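Local structure of aldehyde dehydrogenase (Burkholderia vietnamiensis, 5KF0) at residues V332-S345 against G362-L374. The protein is probably an NAD(P)-dependent aldehyde dehydrogenase that oxidises aldehydes to carboxylic acids, and binds NADPH. Numbering follows the deposited sequence. Where two conformers were deposited one is given.
Sequences VGPMISESESRRLS and GKVDGAMFEATLL
Phe-369 lies against the N-terminal part of helix 338-353, whose Leu-344 crosses it at about a right angle, where a beta hairpin (strands 364-365 and 368-375) of the aldehyde dehydrogenase fold meets this helix and the loop before it. Its CG stands anti to the backbone N (chi1 -156°), which carries the flat ring toward the helix. Val-364 CG2, from the partner strand, sits over the centre of one ring face, 3.4 Å above the plane. Leu-344, whose CG is 3.8 Å from Phe-369 CE2, places its CD2 over the opposite face, while Ser-345 N lies at the edge. Met-335 runs alongside Phe-369 in the same direction and, bent at its last torsion, brings its polarisable sulfur obliquely to the ring, a Met-aromatic contact with SD 4.7 Å from the centroid.

Polar bonds fix the type II' turn from Asp-365 to Met-368. Gly-366 suits its positive phi, and the small Ala-367 fits its CB close against Met-335 O, at 3.6 Å. Met-335 N donates to Ala-367 O (2.8 Å, 159° at the hydrogen). At the end of the turn, Met-368, bent at chi2 and chi3, lays its SD 3.6 Å from Pro-334 CB. A water accepts from Phe-369 N and can donate to Gly-333 O. Ser-341 points toward the turn, its shortness letting the backbones approach while OG donates to Gly-366 O at 2.8 Å, in the carbonyl plane.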
loop_
_atom_site.group_PDB
_atom_site.type_symbol
_atom_site.label_atom_id
_atom_site.label_comp_id
_atom_site.label_asym_id
_atom_site.label_seq_id
_atom_site.Cartn_x
_atom_site.Cartn_y
_atom_site.Cartn_z
ATOM N N VAL A 332 -12.179 -32.060 26.815
ATOM C CA VAL A 332 -13.460 -32.239 26.139
ATOM C C VAL A 332 -14.565 -31.923 27.147
ATOM O O VAL A 332 -14.884 -32.743 28.014
ATOM C CB VAL A 332 -13.599 -33.657 25.573
ATOM C CG1 VAL A 332 -14.969 -33.855 24.925
ATOM C CG2 VAL A 332 -12.470 -33.920 24.568
ATOM N N GLY A 333 -15.170 -30.739 27.034
ATOM C CA GLY A 333 -16.322 -30.419 27.851
ATOM C C GLY A 333 -17.617 -30.830 27.178
ATOM O O GLY A 333 -17.617 -31.478 26.126
ATOM N N PRO A 334 -18.750 -30.444 27.765
ATOM C CA PRO A 334 -20.048 -30.794 27.177
ATOM C C PRO A 334 -20.276 -30.103 25.845
ATOM O O PRO A 334 -19.838 -28.975 25.617
ATOM C CB PRO A 334 -21.051 -30.285 28.218
ATOM C CG PRO A 334 -20.349 -29.133 28.851
ATOM C CD PRO A 334 -18.901 -29.577 28.949
ATOM N N MET A 335 -21.003 -30.782 24.962
ATOM C CA MET A 335 -21.563 -30.055 23.831
ATOM C C MET A 335 -22.633 -29.085 24.337
ATOM O O MET A 335 -23.095 -29.165 25.482
ATOM C CB MET A 335 -22.132 -31.021 22.798
ATOM C CG MET A 335 -21.051 -31.834 22.094
ATOM S SD MET A 335 -21.725 -32.972 20.880
ATOM C CE MET A 335 -22.431 -31.809 19.691
ATOM N N ILE A 336 -23.016 -28.149 23.466
ATOM C CA ILE A 336 -23.826 -27.019 23.897
ATOM C C ILE A 336 -25.221 -27.435 24.343
ATOM O O ILE A 336 -25.836 -26.721 25.143
ATOM C CB ILE A 336 -23.882 -25.960 22.776
ATOM C CG1 ILE A 336 -24.508 -24.655 23.292
ATOM C CG2 ILE A 336 -24.613 -26.506 21.529
ATOM C CD1 ILE A 336 -23.740 -24.029 24.461
ATOM N N SER A 337 -25.730 -28.575 23.876
ATOM C CA SER A 337 -27.033 -29.061 24.324
ATOM C C SER A 337 -27.165 -30.540 24.000
ATOM O O SER A 337 -26.479 -31.065 23.116
ATOM C CB SER A 337 -28.175 -28.289 23.666
ATOM O OG SER A 337 -28.216 -28.571 22.277
ATOM N N GLU A 338 -28.078 -31.204 24.723
ATOM C CA GLU A 338 -28.394 -32.595 24.408
ATOM C C GLU A 338 -28.933 -32.740 22.988
ATOM O O GLU A 338 -28.662 -33.750 22.327
ATOM C CB GLU A 338 -29.398 -33.165 25.416
ATOM C CG GLU A 338 -28.823 -33.347 26.793
ATOM C CD GLU A 338 -29.700 -34.219 27.680
ATOM O OE1 GLU A 338 -30.744 -34.707 27.196
ATOM O OE2 GLU A 338 -29.338 -34.417 28.858
ATOM N N SER A 339 -29.689 -31.752 22.498
ATOM C CA SER A 339 -30.224 -31.871 21.147
ATOM C C SER A 339 -29.111 -31.826 20.106
ATOM O O SER A 339 -29.178 -32.537 19.095
ATOM C CB SER A 339 -31.274 -30.787 20.882
ATOM O OG SER A 339 -30.736 -29.484 20.983
ATOM N N GLU A 340 -28.070 -31.025 20.338
ATOM C CA GLU A 340 -26.963 -30.995 19.389
ATOM C C GLU A 340 -26.149 -32.280 19.460
ATOM O O GLU A 340 -25.664 -32.775 18.432
ATOM C CB GLU A 340 -26.092 -29.763 19.642
ATOM C CG GLU A 340 -26.721 -28.487 19.090
ATOM C CD GLU A 340 -26.974 -28.586 17.590
ATOM O OE1 GLU A 340 -25.997 -28.667 16.828
ATOM O OE2 GLU A 340 -28.152 -28.606 17.175
ATOM N N SER A 341 -26.004 -32.842 20.661
ATOM C CA SER A 341 -25.344 -34.133 20.803
ATOM C C SER A 341 -26.120 -35.223 20.072
ATOM O O SER A 341 -25.527 -36.062 19.384
ATOM C CB SER A 341 -25.188 -34.465 22.287
ATOM O OG SER A 341 -24.516 -35.693 22.454
ATOM N N ARG A 342 -27.454 -35.212 20.189
ATOM C CA ARG A 342 -28.257 -36.218 19.500
ATOM C C ARG A 342 -28.187 -36.062 17.987
ATOM O O ARG A 342 -28.211 -37.069 17.268
ATOM C CB ARG A 342 -29.711 -36.150 19.962
ATOM C CG ARG A 342 -29.937 -36.702 21.352
ATOM C CD ARG A 342 -31.420 -36.930 21.623
ATOM N NE ARG A 342 -32.192 -35.690 21.571
ATOM C CZ ARG A 342 -32.317 -34.845 22.591
ATOM N NH1 ARG A 342 -31.712 -35.100 23.742
ATOM N NH2 ARG A 342 -33.043 -33.743 22.460
ATOM N N ARG A 343 -28.103 -34.823 17.486
ATOM C CA ARG A 343 -27.917 -34.621 16.051
ATOM C C ARG A 343 -26.653 -35.323 15.573
ATOM O O ARG A 343 -26.683 -36.129 14.635
ATOM C CB ARG A 343 -27.844 -33.129 15.716
ATOM C CG ARG A 343 -27.344 -32.860 14.280
ATOM C CD ARG A 343 -27.026 -31.392 14.001
ATOM N NE ARG A 343 -26.093 -30.800 14.968
ATOM C CZ ARG A 343 -24.776 -30.980 14.955
ATOM N NH1 ARG A 343 -24.217 -31.751 14.036
ATOM N NH2 ARG A 343 -24.018 -30.402 15.882
ATOM N N LEU A 344 -25.530 -35.030 16.222
ATOM C CA LEU A 344 -24.251 -35.579 15.784
ATOM C C LEU A 344 -24.188 -37.087 15.995
ATOM O O LEU A 344 -23.679 -37.814 15.133
ATOM C CB LEU A 344 -23.114 -34.878 16.521
ATOM C CG LEU A 344 -21.710 -35.329 16.128
ATOM C CD1 LEU A 344 -21.482 -35.216 14.614
ATOM C CD2 LEU A 344 -20.736 -34.445 16.886
ATOM N N SER A 345 -24.701 -37.581 17.129
ATOM C CA SER A 345 -24.692 -39.025 17.343
ATOM C C SER A 345 -25.560 -39.743 16.315
ATOM O O SER A 345 -25.238 -40.868 15.919
ATOM C CB SER A 345 -25.135 -39.362 18.770
ATOM O OG SER A 345 -26.532 -39.227 18.933
ATOM N N GLY A 362 -16.507 -42.804 20.844
ATOM C CA GLY A 362 -17.828 -43.222 20.420
ATOM C C GLY A 362 -18.916 -43.188 21.483
ATOM O O GLY A 362 -20.098 -43.295 21.128
ATOM N N LYS A 363 -18.570 -43.049 22.766
ATOM C CA LYS A 363 -19.600 -43.062 23.805
ATOM C C LYS A 363 -20.222 -41.679 23.965
ATOM O O LYS A 363 -19.515 -40.667 24.062
ATOM C CB LYS A 363 -19.034 -43.546 25.140
ATOM N N VAL A 364 -21.553 -41.639 23.989
ATOM C CA VAL A 364 -22.310 -40.402 24.144
ATOM C C VAL A 364 -23.244 -40.560 25.340
ATOM O O VAL A 364 -24.000 -41.534 25.415
ATOM C CB VAL A 364 -23.116 -40.066 22.878
ATOM C CG1 VAL A 364 -23.765 -38.697 23.020
ATOM C CG2 VAL A 364 -22.230 -40.135 21.629
ATOM N N ASP A 365 -23.191 -39.613 26.273
ATOM C CA ASP A 365 -24.060 -39.625 27.454
ATOM C C ASP A 365 -24.630 -38.222 27.633
ATOM O O ASP A 365 -23.975 -37.348 28.208
ATOM C CB ASP A 365 -23.305 -40.078 28.694
ATOM C CG ASP A 365 -24.134 -39.931 29.965
ATOM O OD1 ASP A 365 -25.373 -40.090 29.903
ATOM O OD2 ASP A 365 -23.547 -39.644 31.029
ATOM N N GLY A 366 -25.850 -38.011 27.149
ATOM C CA GLY A 366 -26.408 -36.669 27.166
ATOM C C GLY A 366 -25.570 -35.768 26.286
ATOM O O GLY A 366 -25.255 -36.106 25.140
ATOM N N ALA A 367 -25.171 -34.618 26.826
ATOM C CA ALA A 367 -24.302 -33.714 26.088
ATOM C C ALA A 367 -22.823 -34.058 26.223
ATOM O O ALA A 367 -21.993 -33.369 25.619
ATOM C CB ALA A 367 -24.537 -32.264 26.529
ATOM N N MET A 368 -22.464 -35.090 26.987
ATOM C CA MET A 368 -21.063 -35.498 27.118
ATOM C C MET A 368 -20.737 -36.484 26.000
ATOM O O MET A 368 -21.027 -37.682 26.100
ATOM C CB MET A 368 -20.787 -36.086 28.498
ATOM C CG MET A 368 -21.078 -35.127 29.649
ATOM S SD MET A 368 -20.286 -33.495 29.569
ATOM C CE MET A 368 -18.561 -33.916 29.467
ATOM N N PHE A 369 -20.115 -35.970 24.942
ATOM C CA PHE A 369 -19.739 -36.725 23.751
ATOM C C PHE A 369 -18.223 -36.896 23.778
ATOM O O PHE A 369 -17.492 -35.904 23.714
ATOM C CB PHE A 369 -20.197 -35.947 22.511
ATOM C CG PHE A 369 -20.408 -36.771 21.267
ATOM C CD1 PHE A 369 -19.415 -37.605 20.775
ATOM C CD2 PHE A 369 -21.602 -36.655 20.554
ATOM C CE1 PHE A 369 -19.615 -38.339 19.605
ATOM C CE2 PHE A 369 -21.808 -37.380 19.377
ATOM C CZ PHE A 369 -20.810 -38.229 18.909
ATOM N N GLU A 370 -17.741 -38.134 23.896
ATOM C CA GLU A 370 -16.296 -38.231 24.009
ATOM C C GLU A 370 -15.620 -37.969 22.660
ATOM O O GLU A 370 -16.226 -37.993 21.588
ATOM C CB GLU A 370 -15.878 -39.582 24.599
ATOM C CG GLU A 370 -16.077 -40.785 23.721
ATOM C CD GLU A 370 -15.674 -42.075 24.430
ATOM O OE1 GLU A 370 -14.886 -42.012 25.404
ATOM O OE2 GLU A 370 -16.148 -43.149 24.018
ATOM N N ALA A 371 -14.333 -37.634 22.751
ATOM C CA ALA A 371 -13.549 -37.457 21.537
ATOM C C ALA A 371 -13.586 -38.757 20.743
ATOM O O ALA A 371 -13.273 -39.828 21.272
ATOM C CB ALA A 371 -12.108 -37.069 21.878
ATOM N N THR A 372 -13.982 -38.662 19.475
ATOM C CA THR A 372 -14.333 -39.825 18.671
ATOM C C THR A 372 -13.684 -39.730 17.297
ATOM O O THR A 372 -13.651 -38.655 16.690
ATOM C CB THR A 372 -15.867 -39.924 18.557
ATOM O OG1 THR A 372 -16.427 -40.106 19.870
ATOM C CG2 THR A 372 -16.300 -41.088 17.683
ATOM N N LEU A 373 -13.158 -40.861 16.817
ATOM C CA LEU A 373 -12.496 -40.965 15.521
ATOM C C LEU A 373 -13.102 -42.135 14.758
ATOM O O LEU A 373 -13.280 -43.220 15.326
ATOM C CB LEU A 373 -10.980 -41.171 15.701
ATOM C CG LEU A 373 -10.088 -41.146 14.456
ATOM C CD1 LEU A 373 -10.074 -39.755 13.820
ATOM C CD2 LEU A 373 -8.682 -41.558 14.832
ATOM N N LEU A 374 -13.433 -41.920 13.484
ATOM C CA LEU A 374 -13.973 -42.976 12.634
ATOM C C LEU A 374 -13.157 -43.100 11.358
ATOM O O LEU A 374 -12.551 -42.129 10.900
ATOM C CB LEU A 374 -15.436 -42.716 12.227
ATOM C CG LEU A 374 -16.538 -42.801 13.283
ATOM C CD1 LEU A 374 -16.645 -41.488 14.053
ATOM C CD2 LEU A 374 -17.855 -43.150 12.611
HETATM O O HOH W 1 -18.746 -33.392 24.382
#